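Local atomic coordinates of thiosulfate sulfurtransferase (Pseudomonas aeruginosa, PDB entry 1YT8), a protein that probably transfers sulfur from thiosulfate to cyanide, as rhodaneses do, and is built from four rhodanese-like domains in a single chain. Residues Thr382-Trp387 / Pro391-Leu396; Glu431-Thr436 / Ala448-Leu453. All coordinates share one frame; numbering follows the deposited sequence.

Both contacts belong to the last of the four rhodanese-like domains, and their centres lie about 13 Å apart. Contact 1 (382-387 with 391-396) comes first along the chain and is complete before contact 2 (431-436 with 448-453) begins. They share one parallel sheet, of strand order 1-5-4-2-3, in which strands 393-397 and 432-436 are neighbours. Helix 381-387 packs against one face of this sheet and helix 441-454 against the other, giving the alpha/beta sandwich of the rhodanese fold. Arg-432 ties the two together: its NE lies 2.8 Å from Thr-393 OG1, probably hydrogen-bonded, and it makes a cation-pi contact with Trp-387.

Contact 1: Thr382-Trp387 / Pro391-Leu396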
ATOM      1  N   THR A 382      20.051  26.469 -11.491  1.00 23.77           N
ATOM      2  CA  THR A 382      20.480  27.478 -12.457  1.00 22.63           C
ATOM      3  C   THR A 382      21.791  27.092 -13.141  1.00 21.34           C
ATOM      4  O   THR A 382      22.015  27.426 -14.302  1.00 19.45           O
ATOM      5  CB  THR A 382      20.636  28.868 -11.795  1.00 23.97           C
ATOM      6  OG1 THR A 382      21.572  28.791 -10.715  1.00 26.18           O
ATOM      7  CG2 THR A 382      19.295  29.354 -11.260  1.00 26.05           C
ATOM      8  N   THR A 383      22.661  26.392 -12.422  1.00 21.67           N
ATOM      9  CA  THR A 383      23.927  25.960 -13.003  1.00 20.54           C
ATOM     10  C   THR A 383      23.634  24.866 -14.023  1.00 18.91           C
ATOM     11  O   THR A 383      24.216  24.840 -15.105  1.00 19.49           O
ATOM     12  CB  THR A 383      24.873  25.404 -11.928  1.00 20.74           C
ATOM     13  OG1 THR A 383      25.163  26.434 -10.976  1.00 21.79           O
ATOM     14  CG2 THR A 383      26.177  24.919 -12.555  1.00 21.39           C
ATOM     15  N   LEU A 384      22.724  23.965 -13.673  1.00 17.93           N
ATOM     16  CA  LEU A 384      22.356  22.886 -14.581  1.00 17.82           C
ATOM     17  C   LEU A 384      21.784  23.470 -15.870  1.00 16.54           C
ATOM     18  O   LEU A 384      22.085  22.996 -16.963  1.00 17.41           O
ATOM     19  CB  LEU A 384      21.320  21.962 -13.937  1.00 16.70           C
ATOM     20  CG  LEU A 384      20.771  20.887 -14.884  1.00 18.81           C
ATOM     21  CD1 LEU A 384      21.917  20.032 -15.408  1.00 17.34           C
ATOM     22  CD2 LEU A 384      19.739  20.030 -14.162  1.00 18.21           C
ATOM     23  N   ALA A 385      20.954  24.498 -15.734  1.00 20.10           N
ATOM     24  CA  ALA A 385      20.357  25.138 -16.901  1.00 20.26           C
ATOM     25  C   ALA A 385      21.465  25.609 -17.840  1.00 21.39           C
ATOM     26  O   ALA A 385      21.391  25.404 -19.053  1.00 21.23           O
ATOM     27  CB  ALA A 385      19.481  26.316 -16.470  1.00 21.10           C
ATOM     28  N   ASP A 386      22.500  26.228 -17.275  1.00 22.93           N
ATOM     29  CA  ASP A 386      23.630  26.699 -18.072  1.00 24.29           C
ATOM     30  C   ASP A 386      24.296  25.527 -18.788  1.00 23.29           C
ATOM     31  O   ASP A 386      24.551  25.587 -19.989  1.00 22.44           O
ATOM     32  CB  ASP A 386      24.649  27.418 -17.182  1.00 29.89           C
ATOM     33  CG  ASP A 386      24.246  28.848 -16.871  1.00 33.73           C
ATOM     34  OD1 ASP A 386      24.825  29.444 -15.936  1.00 38.96           O
ATOM     35  OD2 ASP A 386      23.356  29.386 -17.567  1.00 38.22           O
ATOM     36  N   TRP A 387      24.576  24.459 -18.044  1.00 23.03           N
ATOM     37  CA  TRP A 387      25.200  23.267 -18.613  1.00 22.88           C
ATOM     38  C   TRP A 387      24.422  22.743 -19.818  1.00 22.97           C
ATOM     39  O   TRP A 387      25.007  22.391 -20.840  1.00 22.24           O
ATOM     40  CB  TRP A 387      25.278  22.158 -17.558  1.00 24.91           C
ATOM     41  CG  TRP A 387      26.405  22.298 -16.575  1.00 26.67           C
ATOM     42  CD1 TRP A 387      27.099  23.436 -16.270  1.00 26.33           C
ATOM     43  CD2 TRP A 387      26.951  21.262 -15.752  1.00 26.73           C
ATOM     44  NE1 TRP A 387      28.045  23.170 -15.308  1.00 25.06           N
ATOM     45  CE2 TRP A 387      27.977  21.844 -14.973  1.00 26.46           C
ATOM     46  CE3 TRP A 387      26.674  19.895 -15.596  1.00 28.01           C
ATOM     47  CZ2 TRP A 387      28.729  21.106 -14.049  1.00 27.26           C
ATOM     48  CZ3 TRP A 387      27.420  19.160 -14.676  1.00 28.25           C
ATOM     49  CH2 TRP A 387      28.438  19.771 -13.914  1.00 28.65           C
ATOM     50  N   PRO A 391      25.784  20.665 -25.615  1.00 28.72           N
ATOM     51  CA  PRO A 391      25.649  19.210 -25.513  1.00 27.52           C
ATOM     52  C   PRO A 391      26.716  18.609 -24.601  1.00 25.78           C
ATOM     53  O   PRO A 391      27.718  19.258 -24.297  1.00 25.36           O
ATOM     54  CB  PRO A 391      25.789  18.749 -26.961  1.00 28.62           C
ATOM     55  CG  PRO A 391      26.722  19.774 -27.545  1.00 30.07           C
ATOM     56  CD  PRO A 391      26.176  21.066 -26.978  1.00 29.61           C
ATOM     57  N   GLY A 392      26.490  17.376 -24.156  1.00 23.88           N
ATOM     58  CA  GLY A 392      27.453  16.715 -23.294  1.00 20.66           C
ATOM     59  C   GLY A 392      26.947  16.377 -21.902  1.00 20.78           C
ATOM     60  O   GLY A 392      27.550  15.560 -21.202  1.00 19.53           O
ATOM     61  N   THR A 393      25.849  17.001 -21.488  1.00 18.92           N
ATOM     62  CA  THR A 393      25.298  16.742 -20.165  1.00 17.68           C
ATOM     63  C   THR A 393      24.080  15.836 -20.249  1.00 19.25           C
ATOM     64  O   THR A 393      23.099  16.166 -20.920  1.00 19.91           O
ATOM     65  CB  THR A 393      24.886  18.049 -19.457  1.00 19.62           C
ATOM     66  OG1 THR A 393      26.040  18.879 -19.270  1.00 18.19           O
ATOM     67  CG2 THR A 393      24.265  17.749 -18.101  1.00 16.45           C
ATOM     68  N   ARG A 394      24.145  14.694 -19.569  1.00 15.17           N
ATOM     69  CA  ARG A 394      23.030  13.753 -19.559  1.00 16.13           C
ATOM     70  C   ARG A 394      22.291  13.825 -18.227  1.00 16.38           C
ATOM     71  O   ARG A 394      22.882  13.648 -17.158  1.00 16.60           O
ATOM     72  CB  ARG A 394      23.518  12.321 -19.798  1.00 14.14           C
ATOM     73  CG  ARG A 394      22.410  11.266 -19.707  1.00 13.71           C
ATOM     74  CD  ARG A 394      21.326  11.499 -20.760  1.00 10.75           C
ATOM     75  NE  ARG A 394      21.766  11.105 -22.094  1.00 13.70           N
ATOM     76  CZ  ARG A 394      21.107  11.379 -23.217  1.00 14.50           C
ATOM     77  NH1 ARG A 394      19.969  12.058 -23.181  1.00 14.88           N
ATOM     78  NH2 ARG A 394      21.584  10.959 -24.379  1.00 14.79           N
ATOM     79  N   VAL A 395      20.997  14.108 -18.298  1.00 14.65           N
ATOM     80  CA  VAL A 395      20.179  14.192 -17.098  1.00 16.43           C
ATOM     81  C   VAL A 395      19.343  12.925 -16.987  1.00 15.88           C
ATOM     82  O   VAL A 395      18.624  12.566 -17.916  1.00 16.32           O
ATOM     83  CB  VAL A 395      19.237  15.410 -17.147  1.00 15.30           C
ATOM     84  CG1 VAL A 395      18.325  15.416 -15.922  1.00 15.77           C
ATOM     85  CG2 VAL A 395      20.056  16.696 -17.201  1.00 17.04           C
ATOM     86  N   LEU A 396      19.459  12.247 -15.848  1.00 15.26           N
ATOM     87  CA  LEU A 396      18.714  11.021 -15.590  1.00 14.81           C
ATOM     88  C   LEU A 396      17.667  11.299 -14.516  1.00 15.14           C
ATOM     89  O   LEU A 396      17.996  11.803 -13.441  1.00 15.62           O
ATOM     90  CB  LEU A 396      19.664   9.920 -15.108  1.00 15.44           C
ATOM     91  CG  LEU A 396      20.834   9.579 -16.030  1.00 14.83           C
ATOM     92  CD1 LEU A 396      21.609   8.399 -15.448  1.00 13.11           C
ATOM     93  CD2 LEU A 396      20.312   9.246 -17.428  1.00 12.48           C
TER
HETATM   94  O   HOH W   1      26.761  20.256 -21.333  1.00 21.64           O
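Trp-387, in the last turn of helix 381-387, meets Thr-393 at the start of strand 393-397, and the two side chains cross at about a right angle. The threonine hydroxyl OG1 comes within 3.8 Å of Trp-387 CB, while Thr-393 CG2 lies 4.1 Å from ring atom CE3. With chi1 at -62°, the methyl CG2 stands anti to the backbone N and the hydroxyl is set beside that N, where it lies against Trp-387 CB and CE3 and can also meet polar partners. A water bridges the segments: it donates a hydrogen bond to Trp-387 O at 2.8 Å and is 2.6 Å from Thr-393 OG1, also hydrogen-bonded. A second hydrogen bond joins OG1 to Arg-432 NE on the adjacent strand.

One helical turn earlier, Leu-384 extends CD1 to the strand, 4.2 Å from Thr-393 CG2 and equally 4.2 Å from Val-395 CG2. Thr-393 and Val-395, two residues apart, present the same face of the sheet to the helix. The axes of the short helical and strand segments come within 10.0 Å, with their N-to-C directions 129° apart, as the chain turns back from the helix into the strand.

Farther out, Val-434 of the neighbouring strand touches both Leu-384 and Trp-387, Phe-459 meets the indole edge-to-face, and Trp-468 of helix 464-470 packs on Leu-384. Beside the aliphatic patch around Leu-384, the water thus supplies a proton to the Trp-387 carbonyl at the helix end and is itself held by the Thr-393 hydroxyl, so that both polar atoms have hydrogen-bonding partners where helix and strand meet.

Contact 2: Glu431-Thr436 / Ala448-Leu453; sequences ERYVLT and AEVQAL
The ring of Tyr-433 receives Val-450 over one face: methyl CG1 sits 4.1 Å above the ring plane, displaced toward the rim, and its closest ring atom is CG, also at 4.1 Å. This is the packing of helix on sheet inside a beta-alpha-beta unit of the rhodanese fold, in which strand 432-436 leads through helix 441-454 to the parallel strand 458-461. The valine side chain meets the tyrosine at a slant. Leu-424 of helix 420-427 and Ser-454, near the end of helix 441-454, also touch the tyrosine side chain.

Val-450 divides its two methyls between two strand residues that point to the same side of the sheet. With CG1 anti to the backbone N (chi1 178°) and CG2 beside it, CG1 rests over the ring near CG, while CG2 meets Leu-435 tip to tip. The contact is small and wholly apolar, with all three participants buried. Val-458 on the next strand touches both Val-450 and Leu-435, so the closing strand of the unit joins the same packing. Val-450 CG2 reaches both ends of the leucine fork, lying 3.9 Å from Leu-435 CD1 and 4.1 Å from Leu-435 CD2.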
ATOM      1  N   GLU A 431      29.620  13.614 -21.169  1.00 20.51           N
ATOM      2  CA  GLU A 431      30.807  14.187 -20.553  1.00 21.58           C
ATOM      3  C   GLU A 431      30.567  14.270 -19.051  1.00 20.11           C
ATOM      4  O   GLU A 431      31.507  14.284 -18.255  1.00 19.82           O
ATOM      5  CB  GLU A 431      31.092  15.574 -21.139  1.00 23.45           C
ATOM      6  CG  GLU A 431      31.298  15.540 -22.652  1.00 30.01           C
ATOM      7  CD  GLU A 431      31.940  16.800 -23.206  1.00 34.73           C
ATOM      8  OE1 GLU A 431      31.371  17.897 -23.033  1.00 37.56           O
ATOM      9  OE2 GLU A 431      33.022  16.686 -23.822  1.00 39.06           O
ATOM     10  N   ARG A 432      29.292  14.295 -18.669  1.00 18.95           N
ATOM     11  CA  ARG A 432      28.914  14.382 -17.266  1.00 17.10           C
ATOM     12  C   ARG A 432      27.437  14.043 -17.087  1.00 16.49           C
ATOM     13  O   ARG A 432      26.616  14.306 -17.968  1.00 16.38           O
ATOM     14  CB  ARG A 432      29.189  15.793 -16.745  1.00 18.38           C
ATOM     15  CG  ARG A 432      28.561  16.882 -17.605  1.00 21.34           C
ATOM     16  CD  ARG A 432      29.199  18.242 -17.363  1.00 21.28           C
ATOM     17  NE  ARG A 432      28.616  19.270 -18.222  1.00 23.74           N
ATOM     18  CZ  ARG A 432      29.063  20.520 -18.308  1.00 26.11           C
ATOM     19  NH1 ARG A 432      30.108  20.906 -17.588  1.00 26.37           N
ATOM     20  NH2 ARG A 432      28.466  21.390 -19.116  1.00 25.72           N
ATOM     21  N   TYR A 433      27.108  13.462 -15.938  1.00 15.13           N
ATOM     22  CA  TYR A 433      25.735  13.085 -15.628  1.00 14.84           C
ATOM     23  C   TYR A 433      25.211  13.881 -14.445  1.00 15.56           C
ATOM     24  O   TYR A 433      25.950  14.179 -13.508  1.00 16.30           O
ATOM     25  CB  TYR A 433      25.654  11.602 -15.263  1.00 16.15           C
ATOM     26  CG  TYR A 433      25.930  10.644 -16.393  1.00 17.09           C
ATOM     27  CD1 TYR A 433      24.895  10.155 -17.191  1.00 18.30           C
ATOM     28  CD2 TYR A 433      27.225  10.204 -16.651  1.00 17.19           C
ATOM     29  CE1 TYR A 433      25.147   9.246 -18.215  1.00 17.32           C
ATOM     30  CE2 TYR A 433      27.489   9.301 -17.672  1.00 18.57           C
ATOM     31  CZ  TYR A 433      26.448   8.825 -18.450  1.00 19.25           C
ATOM     32  OH  TYR A 433      26.721   7.936 -19.459  1.00 18.86           O
ATOM     33  N   VAL A 434      23.928  14.218 -14.497  1.00 12.85           N
ATOM     34  CA  VAL A 434      23.272  14.933 -13.417  1.00 14.50           C
ATOM     35  C   VAL A 434      22.030  14.103 -13.103  1.00 13.55           C
ATOM     36  O   VAL A 434      21.205  13.856 -13.983  1.00 13.32           O
ATOM     37  CB  VAL A 434      22.854  16.355 -13.832  1.00 14.70           C
ATOM     38  CG1 VAL A 434      22.096  17.018 -12.684  1.00 14.11           C
ATOM     39  CG2 VAL A 434      24.093  17.180 -14.184  1.00 14.45           C
ATOM     40  N   LEU A 435      21.913  13.655 -11.858  1.00 13.63           N
ATOM     41  CA  LEU A 435      20.779  12.824 -11.462  1.00 14.02           C
ATOM     42  C   LEU A 435      19.718  13.620 -10.710  1.00 13.59           C
ATOM     43  O   LEU A 435      20.034  14.509  -9.920  1.00 13.74           O
ATOM     44  CB  LEU A 435      21.266  11.665 -10.587  1.00 13.43           C
ATOM     45  CG  LEU A 435      22.576  10.983 -11.015  1.00 15.85           C
ATOM     46  CD1 LEU A 435      22.818   9.787 -10.106  1.00 16.81           C
ATOM     47  CD2 LEU A 435      22.518  10.543 -12.473  1.00 14.77           C
ATOM     48  N   THR A 436      18.453  13.294 -10.957  1.00 13.66           N
ATOM     49  CA  THR A 436      17.363  13.986 -10.288  1.00 15.33           C
ATOM     50  C   THR A 436      16.186  13.054 -10.024  1.00 15.45           C
ATOM     51  O   THR A 436      16.161  11.907 -10.464  1.00 14.23           O
ATOM     52  CB  THR A 436      16.857  15.185 -11.137  1.00 16.26           C
ATOM     53  OG1 THR A 436      15.952  15.983 -10.361  1.00 16.81           O
ATOM     54  CG2 THR A 436      16.126  14.690 -12.382  1.00 18.33           C
ATOM     55  N   ALA A 448      26.581   6.507  -6.781  1.00 16.61           N
ATOM     56  CA  ALA A 448      27.682   5.550  -6.802  1.00 17.31           C
ATOM     57  C   ALA A 448      27.618   4.564  -7.963  1.00 17.17           C
ATOM     58  O   ALA A 448      28.642   4.265  -8.586  1.00 17.29           O
ATOM     59  CB  ALA A 448      27.745   4.792  -5.472  1.00 18.56           C
ATOM     60  N   GLU A 449      26.427   4.054  -8.259  1.00 15.59           N
ATOM     61  CA  GLU A 449      26.282   3.102  -9.353  1.00 15.81           C
ATOM     62  C   GLU A 449      26.514   3.759 -10.710  1.00 14.81           C
ATOM     63  O   GLU A 449      27.163   3.186 -11.583  1.00 15.23           O
ATOM     64  CB  GLU A 449      24.897   2.447  -9.344  1.00 16.11           C
ATOM     65  CG  GLU A 449      24.843   1.257 -10.288  1.00 15.74           C
ATOM     66  CD  GLU A 449      23.521   0.520 -10.285  1.00 17.63           C
ATOM     67  OE1 GLU A 449      22.744   0.655  -9.316  1.00 20.49           O
ATOM     68  OE2 GLU A 449      23.273  -0.215 -11.262  1.00 18.86           O
ATOM     69  N   VAL A 450      25.985   4.960 -10.896  1.00 15.51           N
ATOM     70  CA  VAL A 450      26.180   5.639 -12.170  1.00 15.26           C
ATOM     71  C   VAL A 450      27.672   5.914 -12.379  1.00 15.39           C
ATOM     72  O   VAL A 450      28.193   5.757 -13.486  1.00 15.72           O
ATOM     73  CB  VAL A 450      25.382   6.961 -12.237  1.00 13.21           C
ATOM     74  CG1 VAL A 450      25.662   7.660 -13.557  1.00 13.57           C
ATOM     75  CG2 VAL A 450      23.879   6.667 -12.114  1.00 13.83           C
ATOM     76  N   GLN A 451      28.364   6.307 -11.315  1.00 15.68           N
ATOM     77  CA  GLN A 451      29.797   6.569 -11.418  1.00 16.16           C
ATOM     78  C   GLN A 451      30.537   5.294 -11.797  1.00 15.99           C
ATOM     79  O   GLN A 451      31.423   5.308 -12.649  1.00 17.27           O
ATOM     80  CB  GLN A 451      30.355   7.081 -10.090  1.00 16.89           C
ATOM     81  CG  GLN A 451      29.833   8.430  -9.657  1.00 17.63           C
ATOM     82  CD  GLN A 451      30.345   8.810  -8.288  1.00 19.79           C
ATOM     83  OE1 GLN A 451      30.206   8.046  -7.334  1.00 19.32           O
ATOM     84  NE2 GLN A 451      30.939   9.993  -8.180  1.00 22.14           N
ATOM     85  N   ALA A 452      30.168   4.188 -11.157  1.00 16.09           N
ATOM     86  CA  ALA A 452      30.813   2.903 -11.422  1.00 17.49           C
ATOM     87  C   ALA A 452      30.597   2.413 -12.850  1.00 17.60           C
ATOM     88  O   ALA A 452      31.540   1.985 -13.521  1.00 16.97           O
ATOM     89  CB  ALA A 452      30.315   1.853 -10.429  1.00 18.96           C
ATOM     90  N   LEU A 453      29.355   2.483 -13.317  1.00 17.82           N
ATOM     91  CA  LEU A 453      29.026   2.028 -14.663  1.00 18.52           C
ATOM     92  C   LEU A 453      29.566   2.920 -15.781  1.00 19.50           C
ATOM     93  O   LEU A 453      29.955   2.423 -16.841  1.00 20.87           O
ATOM     94  CB  LEU A 453      27.503   1.898 -14.813  1.00 17.85           C
ATOM     95  CG  LEU A 453      26.818   0.848 -13.935  1.00 20.20           C
ATOM     96  CD1 LEU A 453      25.308   1.083 -13.932  1.00 18.96           C
ATOM     97  CD2 LEU A 453      27.156  -0.550 -14.453  1.00 18.97           C
TER